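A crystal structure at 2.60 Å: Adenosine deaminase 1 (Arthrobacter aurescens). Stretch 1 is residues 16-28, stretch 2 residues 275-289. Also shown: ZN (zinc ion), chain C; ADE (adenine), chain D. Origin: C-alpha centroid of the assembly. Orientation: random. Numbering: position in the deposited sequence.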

# COMPACT_ATOMS: atom_id res chain seq x y z
N ALA A 16 -11.90 -0.61 -0.51
CA ALA A 16 -10.82 -1.57 -0.66
C ALA A 16 -9.49 -0.84 -0.55
O ALA A 16 -9.29 0.20 -1.18
N GLU A 17 -8.58 -1.35 0.27
CA GLU A 17 -7.23 -0.78 0.33
C GLU A 17 -6.30 -1.53 -0.63
O GLU A 17 -6.04 -2.72 -0.46
N LEU A 18 -5.81 -0.82 -1.64
CA LEU A 18 -5.01 -1.42 -2.70
C LEU A 18 -3.52 -1.09 -2.55
O LEU A 18 -2.67 -1.73 -3.17
N HIS A 19 -3.23 -0.09 -1.73
CA HIS A 19 -1.86 0.36 -1.52
C HIS A 19 -1.53 0.32 -0.03
O HIS A 19 -1.88 1.24 0.72
N LEU A 20 -0.86 -0.75 0.39
CA LEU A 20 -0.55 -0.93 1.80
C LEU A 20 0.58 -1.92 2.04
O LEU A 20 0.50 -3.07 1.59
N HIS A 21 1.61 -1.48 2.75
CA HIS A 21 2.74 -2.32 3.08
C HIS A 21 2.56 -2.93 4.46
O HIS A 21 2.40 -2.22 5.45
N ILE A 22 2.58 -4.26 4.53
CA ILE A 22 2.32 -4.93 5.80
C ILE A 22 3.35 -4.54 6.86
O ILE A 22 3.02 -4.44 8.04
N GLU A 23 4.59 -4.31 6.44
CA GLU A 23 5.66 -3.90 7.34
C GLU A 23 5.46 -2.48 7.86
O GLU A 23 6.01 -2.10 8.89
N GLY A 24 4.67 -1.69 7.12
CA GLY A 24 4.38 -0.32 7.50
C GLY A 24 3.20 -0.27 8.45
O GLY A 24 2.76 0.80 8.88
N THR A 25 2.72 -1.46 8.78
CA THR A 25 1.61 -1.67 9.68
C THR A 25 2.09 -1.88 11.13
O THR A 25 1.29 -1.90 12.08
N LEU A 26 3.40 -2.02 11.27
CA LEU A 26 4.04 -2.35 12.54
C LEU A 26 4.01 -1.20 13.55
O LEU A 26 4.76 -0.24 13.43
N GLN A 27 3.13 -1.32 14.54
CA GLN A 27 2.96 -0.30 15.56
C GLN A 27 4.04 -0.44 16.64
O GLN A 27 4.47 -1.56 16.96
N PRO A 28 4.50 0.69 17.21
CA PRO A 28 5.53 0.69 18.26
C PRO A 28 5.26 -0.29 19.40
O PRO A 28 6.21 -0.84 19.96
N VAL A 275 -8.58 7.80 -9.16
CA VAL A 275 -7.83 7.75 -7.91
C VAL A 275 -8.61 7.11 -6.77
O VAL A 275 -9.84 7.12 -6.75
N CYS A 276 -7.87 6.56 -5.81
CA CYS A 276 -8.45 6.05 -4.58
C CYS A 276 -7.55 6.38 -3.40
O CYS A 276 -6.39 6.76 -3.57
N VAL A 277 -8.09 6.23 -2.19
CA VAL A 277 -7.42 6.63 -0.96
C VAL A 277 -6.83 5.43 -0.23
O VAL A 277 -7.51 4.42 -0.03
N ASN A 278 -5.56 5.54 0.16
CA ASN A 278 -4.85 4.45 0.82
C ASN A 278 -3.98 4.97 1.97
O ASN A 278 -3.60 6.14 1.97
N SER A 279 -3.68 4.12 2.94
CA SER A 279 -2.91 4.56 4.10
C SER A 279 -1.41 4.25 3.96
O SER A 279 -0.59 4.80 4.69
N ASP A 280 -1.09 3.35 3.02
CA ASP A 280 0.29 3.08 2.63
C ASP A 280 1.12 2.40 3.73
O ASP A 280 1.31 1.19 3.71
N ASP A 281 1.60 3.19 4.69
CA ASP A 281 2.33 2.68 5.84
C ASP A 281 1.70 3.25 7.12
O ASP A 281 2.20 4.21 7.71
N PRO A 282 0.58 2.65 7.56
CA PRO A 282 -0.34 3.17 8.59
C PRO A 282 0.29 3.46 9.95
O PRO A 282 -0.12 4.40 10.62
N ALA A 283 1.26 2.65 10.37
CA ALA A 283 1.84 2.81 11.70
C ALA A 283 2.95 3.86 11.71
O ALA A 283 3.49 4.19 12.77
N TYR A 284 3.27 4.39 10.54
CA TYR A 284 4.33 5.39 10.41
C TYR A 284 3.80 6.80 10.09
O TYR A 284 4.47 7.80 10.37
N PHE A 285 2.61 6.86 9.51
CA PHE A 285 2.08 8.14 9.05
C PHE A 285 0.86 8.56 9.87
O PHE A 285 0.11 9.46 9.48
N GLY A 286 0.67 7.88 11.00
CA GLY A 286 -0.33 8.26 11.98
C GLY A 286 -1.79 8.10 11.57
O GLY A 286 -2.61 8.96 11.87
N GLY A 287 -2.11 7.00 10.90
CA GLY A 287 -3.48 6.78 10.48
C GLY A 287 -3.70 5.73 9.42
O GLY A 287 -2.87 5.52 8.53
N TYR A 288 -4.84 5.06 9.51
CA TYR A 288 -5.24 4.05 8.54
C TYR A 288 -6.12 4.69 7.46
O TYR A 288 -6.24 5.91 7.41
N VAL A 289 -6.70 3.88 6.59
CA VAL A 289 -7.48 4.45 5.49
C VAL A 289 -8.59 5.37 6.01
O VAL A 289 -8.76 6.48 5.52

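Side-chain packing between residues 16-28 and 275-289 of adenosine deaminase 1, two stretches that bury 841 Å² against each other and hold a zinc ion with adenine bound beside it. The backbones meet in a single bridge at Leu 20 and Asp 280: His 21 N donates to Asp 280 O (2.9 Å, nearly straight), and Asp 280 N donates weakly to His 19 O (3.2 Å). This pairing brings the metal ligands together. His 19 (chi1 t) and His 21 (chi1 m) both point toward the other stretch; the CA-to-CB bond of Asp 280 points away overall, though CB still touches the other stretch, and with chi1 t the end of the side chain comes nearer. His 19 NE2, His 21 NE2 and Asp 280 OD2 each lie 2.3 Å from ZN, so the 2.8 Å between His 19 NE2 and Asp 280 OD2 reflects a shared metal, not a hydrogen bond. Adenine N6 lies 2.5 Å from ZN, and a further ligand comes from elsewhere in the structure. His 19 ND1 and Asp 280 OD1 are also satisfied by hydrogen bonds elsewhere. Adenine N7 sits over one face of the His 21 ring, 3.1 Å from His 21 NE2 and 2.8 Å from Asp 281 OD2.

Glu 17 starts sideways, but its extended t,t side chain carries the carboxylate to Ser 279. Glu 17 OE2 accepts from both Ser 279 N (2.8 Å) and Ser 279 OG (2.5 Å, very short), the latter in the p rotamer. Water 1 closes the group, donating to Glu 17 OE1 (2.9 Å) and Ser 279 OG (3.2 Å) while accepting from Val 289 N (2.7 Å). Asn 278 (chi1 m) points toward the other stretch and packs its side chain beside the backbone of Leu 18 and His 19.

Apolar contacts fill in around these groups: Leu 20 CD1 reaches Pro 282 CG at 3.5 Å, and Leu 18 CD1 lies 4.3 Å from Cys 276 SG. At Gly 24 the backbones come close; a CB there would fall 2.2 Å from Asp 281 OD1, a clash. Gly 24 O accepts from Ala 283 N (2.8 Å) and also lies at the edge of the Tyr 284 ring, 3.5 Å from Tyr 284 CD1. The methyl of Ala 283 points toward the other stretch, with Ala 283 CB 3.2 Å from Leu 26 O and 3.3 Å from Gln 27 OE1. Tyr 288 (chi1 m) brings its hydroxyl to this end: Tyr 288 OH is 3.3 Å from Gln 27 OE1 and 2.8 Å from water 2, which donates to Thr 25 O (3.1 Å).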

# COMPACT_ATOMS: atom_id res chain seq x y z
CB ALA A 16 -10.93 -2.28 -2.00
CB GLU A 17 -6.68 -0.76 1.76
CG GLU A 17 -5.45 0.12 1.93
CD GLU A 17 -5.17 0.50 3.38
OE1 GLU A 17 -5.59 -0.25 4.29
OE2 GLU A 17 -4.54 1.55 3.60
CB LEU A 18 -5.50 -0.94 -4.06
CG LEU A 18 -6.97 -1.15 -4.39
CD1 LEU A 18 -7.28 -0.65 -5.79
CD2 LEU A 18 -7.35 -2.62 -4.24
CB HIS A 19 -1.69 1.78 -2.07
CG HIS A 19 -0.28 2.29 -2.04
ND1 HIS A 19 0.20 3.20 -2.96
CD2 HIS A 19 0.75 2.01 -1.21
CE1 HIS A 19 1.47 3.46 -2.69
NE2 HIS A 19 1.83 2.75 -1.64
CB LEU A 20 -1.78 -1.37 2.58
CG LEU A 20 -1.43 -1.72 4.03
CD1 LEU A 20 -2.35 -0.97 4.98
CD2 LEU A 20 -1.44 -3.23 4.29
CB HIS A 21 4.02 -1.50 3.03
CG HIS A 21 4.21 -0.76 1.75
ND1 HIS A 21 5.02 -1.23 0.73
CD2 HIS A 21 3.70 0.41 1.31
CE1 HIS A 21 4.99 -0.38 -0.27
NE2 HIS A 21 4.20 0.63 0.05
CB ILE A 22 2.23 -6.46 5.63
CG1 ILE A 22 1.40 -7.06 6.77
CG2 ILE A 22 3.61 -7.09 5.53
CD1 ILE A 22 0.02 -6.46 6.90
CB GLU A 23 7.02 -4.00 6.65
CG GLU A 23 7.40 -5.39 6.15
CD GLU A 23 6.89 -5.68 4.75
OE1 GLU A 23 5.86 -5.11 4.34
OE2 GLU A 23 7.52 -6.50 4.04
CB THR A 25 0.82 -2.88 9.20
OG1 THR A 25 -0.34 -2.43 8.49
CG2 THR A 25 0.40 -3.77 10.35
CB LEU A 26 5.48 -2.77 12.29
CG LEU A 26 6.09 -3.77 13.27
CD1 LEU A 26 5.11 -4.90 13.53
CD2 LEU A 26 7.40 -4.30 12.72
CB GLN A 27 1.56 -0.43 16.16
CG GLN A 27 0.97 0.88 16.63
CD GLN A 27 0.72 1.85 15.50
OE1 GLN A 27 -0.02 1.55 14.56
NE2 GLN A 27 1.31 3.04 15.60
CB PRO A 28 5.50 2.13 18.77
CG PRO A 28 5.14 2.92 17.55
CD PRO A 28 4.16 2.06 16.78
CB VAL A 275 -7.41 9.16 -7.46
CG1 VAL A 275 -6.28 9.69 -8.35
CG2 VAL A 275 -8.61 10.10 -7.47
CB CYS A 276 -8.71 4.55 -4.67
SG CYS A 276 -7.23 3.52 -4.85
CB VAL A 277 -8.39 7.38 -0.03
CG1 VAL A 277 -7.71 7.74 1.28
CG2 VAL A 277 -8.92 8.63 -0.72
CB ASN A 278 -3.97 3.70 -0.19
CG ASN A 278 -4.75 3.23 -1.41
OD1 ASN A 278 -5.04 4.01 -2.32
ND2 ASN A 278 -5.08 1.95 -1.43
CB SER A 279 -3.48 4.00 5.41
OG SER A 279 -3.37 2.60 5.48
CB ASP A 280 0.98 4.37 2.15
CG ASP A 280 2.31 4.10 1.48
OD1 ASP A 280 3.12 5.05 1.35
OD2 ASP A 280 2.55 2.95 1.07
CB ASP A 281 3.81 3.06 5.75
CG ASP A 281 4.46 2.59 4.45
OD1 ASP A 281 4.89 1.41 4.40
OD2 ASP A 281 4.58 3.38 3.48
CB PRO A 282 -1.37 2.04 8.75
CG PRO A 282 -1.24 1.22 7.53
CD PRO A 282 0.18 1.31 7.10
CB ALA A 283 2.34 1.48 12.24
CB TYR A 284 5.34 4.97 9.34
CG TYR A 284 6.22 3.82 9.75
CD1 TYR A 284 5.76 2.51 9.68
CD2 TYR A 284 7.50 4.04 10.22
CE1 TYR A 284 6.56 1.45 10.06
CE2 TYR A 284 8.31 2.99 10.60
CZ TYR A 284 7.84 1.70 10.52
OH TYR A 284 8.64 0.65 10.90
CB PHE A 285 1.75 8.08 7.55
CG PHE A 285 2.91 7.62 6.70
CD1 PHE A 285 4.19 8.08 6.94
CD2 PHE A 285 2.71 6.73 5.65
CE1 PHE A 285 5.26 7.66 6.16
CE2 PHE A 285 3.77 6.31 4.86
CZ PHE A 285 5.05 6.77 5.12
CB TYR A 288 -5.94 2.89 9.26
CG TYR A 288 -4.98 2.14 10.17
CD1 TYR A 288 -4.59 2.68 11.39
CD2 TYR A 288 -4.46 0.91 9.79
CE1 TYR A 288 -3.71 2.00 12.22
CE2 TYR A 288 -3.57 0.23 10.61
CZ TYR A 288 -3.20 0.78 11.82
OH TYR A 288 -2.32 0.09 12.62
CB VAL A 289 -8.07 3.36 4.56
CG1 VAL A 289 -9.14 2.55 5.28
CG2 VAL A 289 -8.64 4.00 3.30
ZN ZN C . 3.96 2.81 -0.74
N9 ADE D . 8.25 1.25 0.90
C8 ADE D . 7.21 1.24 1.79
N7 ADE D . 6.34 2.22 1.61
C5 ADE D . 6.85 2.92 0.54
C6 ADE D . 6.41 4.07 -0.15
N6 ADE D . 5.29 4.73 0.18
N1 ADE D . 7.15 4.52 -1.18
C2 ADE D . 8.27 3.85 -1.50
N3 ADE D . 8.80 2.76 -0.94
C4 ADE D . 8.03 2.34 0.08
O HOH W 1 -6.06 1.30 6.64
O HOH W 2 -1.70 -2.67 12.61